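PDB 4RF6: arginine kinase from Anthopleura japonica, which catalyses the reversible transfer of a phosphoryl group from ATP to L-arginine, giving N(omega)-phospho-L-arginine and ADP. Local coordinates for residues A[49-52]-A[53-57]; A[61-64]-A[65-69]; A[654-657]-A[658-662]. All blocks are in the same frame, centred on the assembly; numbering follows the deposited sequence.

Contact 1. Residues A[49-52]-A[53-57]; sequences KKTK and LGITL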
ATOM      1  N   LYS A  49      32.940 -23.733  31.491  1.00 27.90           N
ATOM      2  CA  LYS A  49      31.974 -22.926  32.233  1.00 26.40           C
ATOM      3  C   LYS A  49      30.546 -23.160  31.745  1.00 25.80           C
ATOM      4  O   LYS A  49      30.308 -23.313  30.542  1.00 28.02           O
ATOM      5  CB  LYS A  49      32.315 -21.438  32.119  1.00 29.40           C
ATOM      6  CG  LYS A  49      33.748 -21.111  32.514  1.00 34.12           C
ATOM      7  CD  LYS A  49      33.925 -19.627  32.798  1.00 35.58           C
ATOM      8  CE  LYS A  49      35.366 -19.322  33.201  1.00 37.19           C
ATOM      9  NZ  LYS A  49      35.549 -17.880  33.527  1.00 39.07           N
ATOM     10  N   LYS A  50      29.599 -23.180  32.683  1.00 23.97           N
ATOM     11  CA  LYS A  50      28.181 -23.338  32.352  1.00 26.48           C
ATOM     12  C   LYS A  50      27.316 -22.363  33.153  1.00 26.24           C
ATOM     13  O   LYS A  50      27.555 -22.145  34.346  1.00 20.48           O
ATOM     14  CB  LYS A  50      27.725 -24.777  32.619  1.00 28.05           C
ATOM     15  CG  LYS A  50      28.464 -25.812  31.786  1.00 31.48           C
ATOM     16  CD  LYS A  50      27.980 -27.219  32.058  1.00 33.91           C
ATOM     17  CE  LYS A  50      28.819 -28.222  31.287  1.00 36.06           C
ATOM     18  NZ  LYS A  50      28.912 -29.515  32.009  1.00 38.13           N
ATOM     19  N   THR A  51      26.315 -21.781  32.497  1.00 23.02           N
ATOM     20  CA  THR A  51      25.383 -20.878  33.165  1.00 21.37           C
ATOM     21  C   THR A  51      24.415 -21.683  34.027  1.00 22.35           C
ATOM     22  O   THR A  51      24.422 -22.918  33.979  1.00 24.51           O
ATOM     23  CB  THR A  51      24.588 -20.026  32.147  1.00 22.64           C
ATOM     24  OG1 THR A  51      23.575 -20.830  31.526  1.00 23.34           O
ATOM     25  CG2 THR A  51      25.514 -19.453  31.076  1.00 18.99           C
ATOM     26  N   LYS A  52      23.586 -20.991  34.808  1.00 23.14           N
ATOM     27  CA  LYS A  52      22.587 -21.656  35.645  1.00 25.97           C
ATOM     28  C   LYS A  52      21.644 -22.507  34.813  1.00 22.67           C
ATOM     29  O   LYS A  52      21.126 -23.512  35.297  1.00 21.72           O
ATOM     30  CB  LYS A  52      21.762 -20.644  36.449  1.00 31.89           C
ATOM     31  CG  LYS A  52      22.231 -20.441  37.883  1.00 40.36           C
ATOM     32  CD  LYS A  52      21.475 -19.310  38.583  1.00 45.46           C
ATOM     33  CE  LYS A  52      20.159 -19.774  39.208  1.00 49.54           C
ATOM     34  NZ  LYS A  52      19.538 -18.673  40.016  1.00 51.73           N
ATOM     35  N   LEU A  53      21.414 -22.102  33.566  1.00 22.44           N
ATOM     36  CA  LEU A  53      20.524 -22.860  32.687  1.00 26.07           C
ATOM     37  C   LEU A  53      21.270 -23.992  31.989  1.00 25.78           C
ATOM     38  O   LEU A  53      20.689 -24.737  31.196  1.00 26.69           O
ATOM     39  CB  LEU A  53      19.860 -21.950  31.651  1.00 28.42           C
ATOM     40  CG  LEU A  53      19.063 -20.763  32.182  1.00 33.09           C
ATOM     41  CD1 LEU A  53      18.122 -20.262  31.103  1.00 31.75           C
ATOM     42  CD2 LEU A  53      18.288 -21.111  33.439  1.00 35.08           C
ATOM     43  N   GLY A  54      22.560 -24.119  32.288  1.00 24.80           N
ATOM     44  CA  GLY A  54      23.368 -25.174  31.705  1.00 25.04           C
ATOM     45  C   GLY A  54      23.914 -24.798  30.341  1.00 23.24           C
ATOM     46  O   GLY A  54      24.389 -25.659  29.598  1.00 25.01           O
ATOM     47  N   ILE A  55      23.858 -23.510  30.012  1.00 19.74           N
ATOM     48  CA  ILE A  55      24.333 -23.045  28.711  1.00 21.98           C
ATOM     49  C   ILE A  55      25.862 -23.042  28.662  1.00 25.35           C
ATOM     50  O   ILE A  55      26.518 -22.447  29.526  1.00 27.54           O
ATOM     51  CB  ILE A  55      23.791 -21.644  28.369  1.00 22.39           C
ATOM     52  CG1 ILE A  55      22.264 -21.621  28.481  1.00 21.83           C
ATOM     53  CG2 ILE A  55      24.212 -21.241  26.959  1.00 21.97           C
ATOM     54  CD1 ILE A  55      21.576 -22.657  27.603  1.00 18.28           C
ATOM     55  N   THR A  56      26.424 -23.713  27.656  1.00 21.95           N
ATOM     56  CA  THR A  56      27.875 -23.790  27.499  1.00 23.71           C
ATOM     57  C   THR A  56      28.333 -22.859  26.386  1.00 24.44           C
ATOM     58  O   THR A  56      27.514 -22.311  25.645  1.00 23.83           O
ATOM     59  CB  THR A  56      28.345 -25.226  27.158  1.00 24.46           C
ATOM     60  OG1 THR A  56      27.958 -25.552  25.816  1.00 24.39           O
ATOM     61  CG2 THR A  56      27.742 -26.237  28.112  1.00 23.92           C
ATOM     62  N   LEU A  57      29.648 -22.683  26.281  1.00 19.35           N
ATOM     63  CA  LEU A  57      30.238 -21.876  25.225  1.00 22.17           C
ATOM     64  C   LEU A  57      29.901 -22.494  23.875  1.00 23.72           C
ATOM     65  O   LEU A  57      29.536 -21.789  22.930  1.00 22.76           O
ATOM     66  CB  LEU A  57      31.754 -21.807  25.404  1.00 23.27           C
ATOM     67  CG  LEU A  57      32.583 -21.066  24.355  1.00 24.06           C
ATOM     68  CD1 LEU A  57      32.305 -19.569  24.377  1.00 24.44           C
ATOM     69  CD2 LEU A  57      34.060 -21.336  24.574  1.00 27.09           C
TER
HETATM   70  O   HOH W   1      31.553 -23.751  28.345  1.00 22.71           O
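T51 and I55 face each other where the chain folds back on itself, and both backbone and side chain of T51 are put to use. T51 N donates to I55 O over 3.1 Å in a nearly straight bond (164° at the hydrogen). The T51 carbonyl receives G54 N, with 2.8 Å between G54 N and T51 O, but this donor stands 63° out of the carbonyl plane. I55 N donates to T51 OG1 at 3.1 Å, and L53 N reaches the same OG1 at 3.2 Å in a weak bond. A chi1 of 76° sets OG1 between the backbone N and the carbonyl carbon, the crowded position, where it can meet both N-H groups; D78 OD2 is its further hydrogen-bond partner. CG2 of T51 is thereby left to lie against I55 CB and I55 O, the two side chains crossing at a slant. I55 O has a second, softer neighbour in the CA-H of K50. Farther from the turn a water bridges the two antiparallel arms of the loop, donating to K49 O (2.6 Å from the water oxygen) and accepting from L57 N. K50 runs alongside T56 with the same heading, its CG 3.8 Å from T56 CG2 and its CE also against that methyl. T56 caps the following helix 57-66 through its hydroxyl, while its own N is held by D59 OD2, consistent with a capping box. K52 N pairs with E80 OE2. The turn T51-G54, with G54 at positive phi and T51 N bonded to I55 O, has the bonding of a type I turn plus G1 bulge, as at the end of a 3:5 hairpin, here within the loop linking helices 40-46 and 57-66 of the phosphagen kinase N-terminal domain.

Contact 2. Residues A[61-64]-A[65-69]; sequences INSG and VVNLD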
ATOM      1  N   ILE A  61      28.262 -20.924  20.398  1.00 22.06           N
ATOM      2  CA  ILE A  61      28.982 -20.766  19.140  1.00 23.44           C
ATOM      3  C   ILE A  61      28.531 -21.750  18.068  1.00 20.90           C
ATOM      4  O   ILE A  61      28.994 -21.675  16.931  1.00 20.62           O
ATOM      5  CB  ILE A  61      30.503 -20.940  19.328  1.00 23.43           C
ATOM      6  CG1 ILE A  61      30.825 -22.387  19.713  1.00 22.63           C
ATOM      7  CG2 ILE A  61      31.041 -19.943  20.361  1.00 20.26           C
ATOM      8  CD1 ILE A  61      32.311 -22.703  19.712  1.00 24.72           C
ATOM      9  N   ASN A  62      27.636 -22.668  18.424  1.00 22.07           N
ATOM     10  CA  ASN A  62      27.301 -23.777  17.527  1.00 25.13           C
ATOM     11  C   ASN A  62      26.848 -23.359  16.129  1.00 27.12           C
ATOM     12  O   ASN A  62      27.288 -23.939  15.132  1.00 30.31           O
ATOM     13  CB  ASN A  62      26.259 -24.711  18.143  1.00 23.82           C
ATOM     14  CG  ASN A  62      26.098 -26.001  17.351  1.00 26.41           C
ATOM     15  OD1 ASN A  62      27.077 -26.705  17.091  1.00 24.57           O
ATOM     16  ND2 ASN A  62      24.868 -26.303  16.940  1.00 20.17           N
ATOM     17  N   SER A  63      25.974 -22.360  16.053  1.00 25.31           N
ATOM     18  CA  SER A  63      25.422 -21.953  14.762  1.00 25.05           C
ATOM     19  C   SER A  63      26.512 -21.428  13.829  1.00 24.13           C
ATOM     20  O   SER A  63      26.484 -21.678  12.618  1.00 25.91           O
ATOM     21  CB  SER A  63      24.328 -20.907  14.940  1.00 23.33           C
ATOM     22  OG  SER A  63      23.724 -20.606  13.698  1.00 25.96           O
ATOM     23  N   GLY A  64      27.477 -20.714  14.401  1.00 24.00           N
ATOM     24  CA  GLY A  64      28.568 -20.147  13.628  1.00 26.11           C
ATOM     25  C   GLY A  64      29.569 -21.163  13.105  1.00 28.44           C
ATOM     26  O   GLY A  64      30.338 -20.866  12.184  1.00 29.68           O
ATOM     27  N   VAL A  65      29.576 -22.354  13.696  1.00 27.83           N
ATOM     28  CA  VAL A  65      30.438 -23.433  13.224  1.00 30.91           C
ATOM     29  C   VAL A  65      29.689 -24.292  12.207  1.00 33.60           C
ATOM     30  O   VAL A  65      30.250 -24.695  11.183  1.00 33.93           O
ATOM     31  CB  VAL A  65      30.929 -24.322  14.378  1.00 29.26           C
ATOM     32  CG1 VAL A  65      31.992 -25.287  13.877  1.00 31.16           C
ATOM     33  CG2 VAL A  65      31.485 -23.470  15.510  1.00 28.09           C
ATOM     34  N   VAL A  66      28.419 -24.570  12.504  1.00 32.00           N
ATOM     35  CA  VAL A  66      27.553 -25.303  11.584  1.00 32.86           C
ATOM     36  C   VAL A  66      27.409 -24.516  10.287  1.00 35.90           C
ATOM     37  O   VAL A  66      27.532 -25.070   9.193  1.00 37.43           O
ATOM     38  CB  VAL A  66      26.156 -25.554  12.190  1.00 32.80           C
ATOM     39  CG1 VAL A  66      25.181 -26.076  11.130  1.00 32.23           C
ATOM     40  CG2 VAL A  66      26.247 -26.525  13.358  1.00 31.73           C
ATOM     41  N   ASN A  67      27.155 -23.219  10.426  1.00 26.34           N
ATOM     42  CA  ASN A  67      27.021 -22.323   9.286  1.00 28.84           C
ATOM     43  C   ASN A  67      28.242 -21.420   9.176  1.00 32.14           C
ATOM     44  O   ASN A  67      28.245 -20.299   9.690  1.00 31.40           O
ATOM     45  CB  ASN A  67      25.751 -21.477   9.419  1.00 30.79           C
ATOM     46  CG  ASN A  67      24.520 -22.316   9.718  1.00 35.86           C
ATOM     47  OD1 ASN A  67      23.984 -22.987   8.836  1.00 37.26           O
ATOM     48  ND2 ASN A  67      24.067 -22.281  10.970  1.00 36.19           N
ATOM     49  N   LEU A  68      29.274 -21.917   8.500  1.00 35.24           N
ATOM     50  CA  LEU A  68      30.557 -21.221   8.399  1.00 38.18           C
ATOM     51  C   LEU A  68      30.456 -19.871   7.687  1.00 40.47           C
ATOM     52  O   LEU A  68      31.330 -19.014   7.837  1.00 40.86           O
ATOM     53  CB  LEU A  68      31.584 -22.111   7.695  1.00 40.35           C
ATOM     54  CG  LEU A  68      32.031 -23.346   8.478  1.00 43.45           C
ATOM     55  CD1 LEU A  68      32.829 -24.289   7.591  1.00 45.52           C
ATOM     56  CD2 LEU A  68      32.841 -22.948   9.711  1.00 41.88           C
ATOM     57  N   ASP A  69      29.385 -19.687   6.918  1.00 39.78           N
ATOM     58  CA  ASP A  69      29.168 -18.447   6.179  1.00 40.23           C
ATOM     59  C   ASP A  69      28.546 -17.340   7.040  1.00 38.92           C
ATOM     60  O   ASP A  69      28.228 -16.258   6.538  1.00 37.65           O
ATOM     61  CB  ASP A  69      28.289 -18.712   4.956  1.00 40.72           C
ATOM     62  CG  ASP A  69      26.932 -19.281   5.325  1.00 43.69           C
ATOM     63  OD1 ASP A  69      26.856 -20.070   6.291  1.00 45.43           O
ATOM     64  OD2 ASP A  69      25.940 -18.939   4.647  1.00 43.38           O
TER
HETATM   65  O   HOH W   2      31.147 -18.397  11.208  1.00 37.81           O
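From I61 to V66 the backbone follows the last turns of helix 57-66, kinked where the N of S63 and of G64 lack a bond to the turn before: V66 N bonds to N62 O at 2.9 Å and 172°, whereas V65 N divides itself between N62 O at 3.1 Å and a weak bond to I61 O. This is the C-terminal end of a helix in the phosphagen kinase N-terminal domain, close to G73 of the loop that, by similarity, binds substrate. V66 CG2 approaches the O/N end of the N62 amide from above and to the side, 3.8 Å from N62 OD1 and equally near ND2, the two side chains slanting across each other, while N62 ND2 is spent on A204 O of helix 200-205. CD1 of I61 and CG2 of V65 meet loosely. N67, where helical geometry ends, turns back on the helix: chi1 of -50° keeps CG beside its own backbone N, so that both nitrogens point at the preceding turn. OD1 of N67 is held by R200, which also forms a salt bridge with D69, and S63 OG chiefly by F201 O, with only a weak bond from N67 ND2. S63 O takes two bonds, from N67 N at 2.8 Å and from N67 ND2 at 3.0 Å, and these donors approach it from opposite faces of the carbonyl plane.

Contact 3. Residues A[654-657]-A[658-662]; sequences DFQK and ICDEF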
ATOM      1  N   ASP A 654     -30.472   6.742 -43.227  1.00 44.48           N
ATOM      2  CA  ASP A 654     -30.979   7.554 -42.124  1.00 42.01           C
ATOM      3  C   ASP A 654     -30.107   7.317 -40.895  1.00 38.44           C
ATOM      4  O   ASP A 654     -30.233   8.011 -39.883  1.00 34.41           O
ATOM      5  CB  ASP A 654     -32.443   7.226 -41.816  1.00 44.95           C
ATOM      6  CG  ASP A 654     -33.404   7.868 -42.796  1.00 47.84           C
ATOM      7  OD1 ASP A 654     -32.965   8.744 -43.571  1.00 48.42           O
ATOM      8  OD2 ASP A 654     -34.602   7.506 -42.779  1.00 48.82           O
ATOM      9  N   PHE A 655     -29.214   6.335 -41.010  1.00 38.37           N
ATOM     10  CA  PHE A 655     -28.307   5.945 -39.933  1.00 38.39           C
ATOM     11  C   PHE A 655     -27.496   7.125 -39.412  1.00 39.14           C
ATOM     12  O   PHE A 655     -27.518   7.421 -38.215  1.00 39.69           O
ATOM     13  CB  PHE A 655     -27.362   4.851 -40.423  1.00 38.67           C
ATOM     14  CG  PHE A 655     -26.533   4.227 -39.338  1.00 38.48           C
ATOM     15  CD1 PHE A 655     -27.131   3.480 -38.332  1.00 40.07           C
ATOM     16  CD2 PHE A 655     -25.155   4.366 -39.337  1.00 40.14           C
ATOM     17  CE1 PHE A 655     -26.368   2.893 -37.334  1.00 40.37           C
ATOM     18  CE2 PHE A 655     -24.381   3.784 -38.347  1.00 42.27           C
ATOM     19  CZ  PHE A 655     -24.990   3.046 -37.342  1.00 41.28           C
ATOM     20  N   GLN A 656     -26.776   7.784 -40.315  1.00 39.03           N
ATOM     21  CA  GLN A 656     -26.009   8.980 -39.982  1.00 40.00           C
ATOM     22  C   GLN A 656     -26.883  10.038 -39.314  1.00 35.59           C
ATOM     23  O   GLN A 656     -26.502  10.610 -38.285  1.00 32.86           O
ATOM     24  CB  GLN A 656     -25.388   9.573 -41.247  1.00 47.22           C
ATOM     25  CG  GLN A 656     -24.965  11.028 -41.095  1.00 53.64           C
ATOM     26  CD  GLN A 656     -25.045  11.802 -42.399  1.00 59.83           C
ATOM     27  OE1 GLN A 656     -24.043  11.972 -43.092  1.00 63.71           O
ATOM     28  NE2 GLN A 656     -26.240  12.276 -42.738  1.00 59.18           N
ATOM     29  N   LYS A 657     -28.050  10.292 -39.910  1.00 33.72           N
ATOM     30  CA  LYS A 657     -28.981  11.303 -39.407  1.00 35.27           C
ATOM     31  C   LYS A 657     -29.419  10.986 -37.982  1.00 31.55           C
ATOM     32  O   LYS A 657     -29.497  11.874 -37.131  1.00 27.33           O
ATOM     33  CB  LYS A 657     -30.227  11.388 -40.292  1.00 39.68           C
ATOM     34  CG  LYS A 657     -29.989  11.754 -41.749  1.00 46.37           C
ATOM     35  CD  LYS A 657     -31.321  11.764 -42.508  1.00 50.11           C
ATOM     36  CE  LYS A 657     -31.132  12.004 -43.998  1.00 53.20           C
ATOM     37  NZ  LYS A 657     -30.125  11.069 -44.571  1.00 55.40           N
ATOM     38  N   ILE A 658     -29.710   9.711 -37.736  1.00 30.91           N
ATOM     39  CA  ILE A 658     -30.156   9.244 -36.426  1.00 30.30           C
ATOM     40  C   ILE A 658     -29.075   9.413 -35.357  1.00 28.22           C
ATOM     41  O   ILE A 658     -29.328   9.978 -34.290  1.00 29.66           O
ATOM     42  CB  ILE A 658     -30.597   7.759 -36.486  1.00 29.64           C
ATOM     43  CG1 ILE A 658     -31.914   7.625 -37.251  1.00 30.50           C
ATOM     44  CG2 ILE A 658     -30.758   7.186 -35.092  1.00 26.75           C
ATOM     45  CD1 ILE A 658     -32.239   6.197 -37.677  1.00 31.47           C
ATOM     46  N   CYS A 659     -27.876   8.918 -35.643  1.00 28.12           N
ATOM     47  CA  CYS A 659     -26.763   9.037 -34.705  1.00 28.74           C
ATOM     48  C   CYS A 659     -26.427  10.492 -34.409  1.00 26.81           C
ATOM     49  O   CYS A 659     -26.049  10.833 -33.282  1.00 27.86           O
ATOM     50  CB  CYS A 659     -25.527   8.315 -35.241  1.00 30.78           C
ATOM     51  SG  CYS A 659     -25.706   6.525 -35.286  1.00 39.58           S
ATOM     52  N   ASP A 660     -26.569  11.347 -35.418  1.00 25.11           N
ATOM     53  CA  ASP A 660     -26.258  12.767 -35.255  1.00 29.20           C
ATOM     54  C   ASP A 660     -27.334  13.515 -34.464  1.00 26.60           C
ATOM     55  O   ASP A 660     -27.016  14.327 -33.596  1.00 21.14           O
ATOM     56  CB  ASP A 660     -26.024  13.439 -36.614  1.00 31.90           C
ATOM     57  CG  ASP A 660     -24.691  13.055 -37.238  1.00 36.71           C
ATOM     58  OD1 ASP A 660     -23.821  12.522 -36.517  1.00 36.08           O
ATOM     59  OD2 ASP A 660     -24.516  13.292 -38.455  1.00 39.90           O
ATOM     60  N   GLU A 661     -28.603  13.249 -34.762  1.00 26.35           N
ATOM     61  CA  GLU A 661     -29.684  13.906 -34.034  1.00 25.16           C
ATOM     62  C   GLU A 661     -29.645  13.539 -32.549  1.00 22.63           C
ATOM     63  O   GLU A 661     -29.827  14.398 -31.678  1.00 23.91           O
ATOM     64  CB  GLU A 661     -31.053  13.550 -34.624  1.00 23.86           C
ATOM     65  CG  GLU A 661     -32.210  13.965 -33.722  1.00 27.12           C
ATOM     66  CD  GLU A 661     -33.561  13.981 -34.420  1.00 32.65           C
ATOM     67  OE1 GLU A 661     -33.716  13.307 -35.462  1.00 33.23           O
ATOM     68  OE2 GLU A 661     -34.470  14.677 -33.913  1.00 31.69           O
ATOM     69  N   PHE A 662     -29.391  12.265 -32.262  1.00 19.34           N
ATOM     70  CA  PHE A 662     -29.475  11.779 -30.887  1.00 20.26           C
ATOM     71  C   PHE A 662     -28.131  11.654 -30.175  1.00 20.66           C
ATOM     72  O   PHE A 662     -28.058  11.135 -29.053  1.00 20.98           O
ATOM     73  CB  PHE A 662     -30.272  10.472 -30.839  1.00 19.98           C
ATOM     74  CG  PHE A 662     -31.704  10.647 -31.236  1.00 22.81           C
ATOM     75  CD1 PHE A 662     -32.590  11.288 -30.381  1.00 22.90           C
ATOM     76  CD2 PHE A 662     -32.159  10.217 -32.475  1.00 22.44           C
ATOM     77  CE1 PHE A 662     -33.913  11.474 -30.744  1.00 23.20           C
ATOM     78  CE2 PHE A 662     -33.481  10.401 -32.843  1.00 24.69           C
ATOM     79  CZ  PHE A 662     -34.355  11.032 -31.973  1.00 24.41           C
TER
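C659 SG sits over one face of the F655 ring, 4.2 Å from its centroid and 14° off the ring normal, shifted toward the rim so that CZ is the nearest ring carbon at 4.1 Å. This is a Cys sulfur-aromatic contact between positions i and i+4 of the short helix 655-661, which in the second C-terminal catalytic domain precedes the outermost sheet strand 664-668. CG of F655 lies opposite its backbone N (chi1 -171°), which swings the ring to the side of the helix where C659 emerges. At the far end, E661 CG rests over the centre of one face of the F662 ring. Along the exposed side, the Q656 amide and the D660 carboxylate lie at 18° to each other while their chains cross, and D660 OD2 approaches Q656 CG to 3.5 Å. D660 OD1 has a weak, long ion pair with R689. Buried I658 brings CG1 against D654 O; it and F655 both pack on L710 of helix 696-714. Four i to i+4 backbone bonds join the segments, from I658 N, C659 N, D660 N and E661 N, the first two the most nearly in line with the carbonyls; F662 N to I658 O continues the series. K657 is bent at its last torsion, bringing NZ to P653 O in a hydrogen bond and to D654 OD1 in a long salt bridge of 3.8 Å.

Contacts 1 and 2 belong to the first repeat and share helix 57-66: contact 1 closes the turn in the loop leading into its start, contact 2 finishes its C-terminal end, with centres about 19 Å apart. Contact 3 lies in the second repeat, about 93 Å from contact 1 and about 82 Å from contact 2, centre to centre. Contact 2 is the buried one, mixing valine packing with buried amide and hydroxyl bonds; contacts 1 and 3 are partly buried, with lysines or acids on the outside. A hydroxyl organises the turn in contact 1, a side-chain amide the helix end in contact 2, and a sulfur-ring pair marks contact 3, remote from the annotated sites.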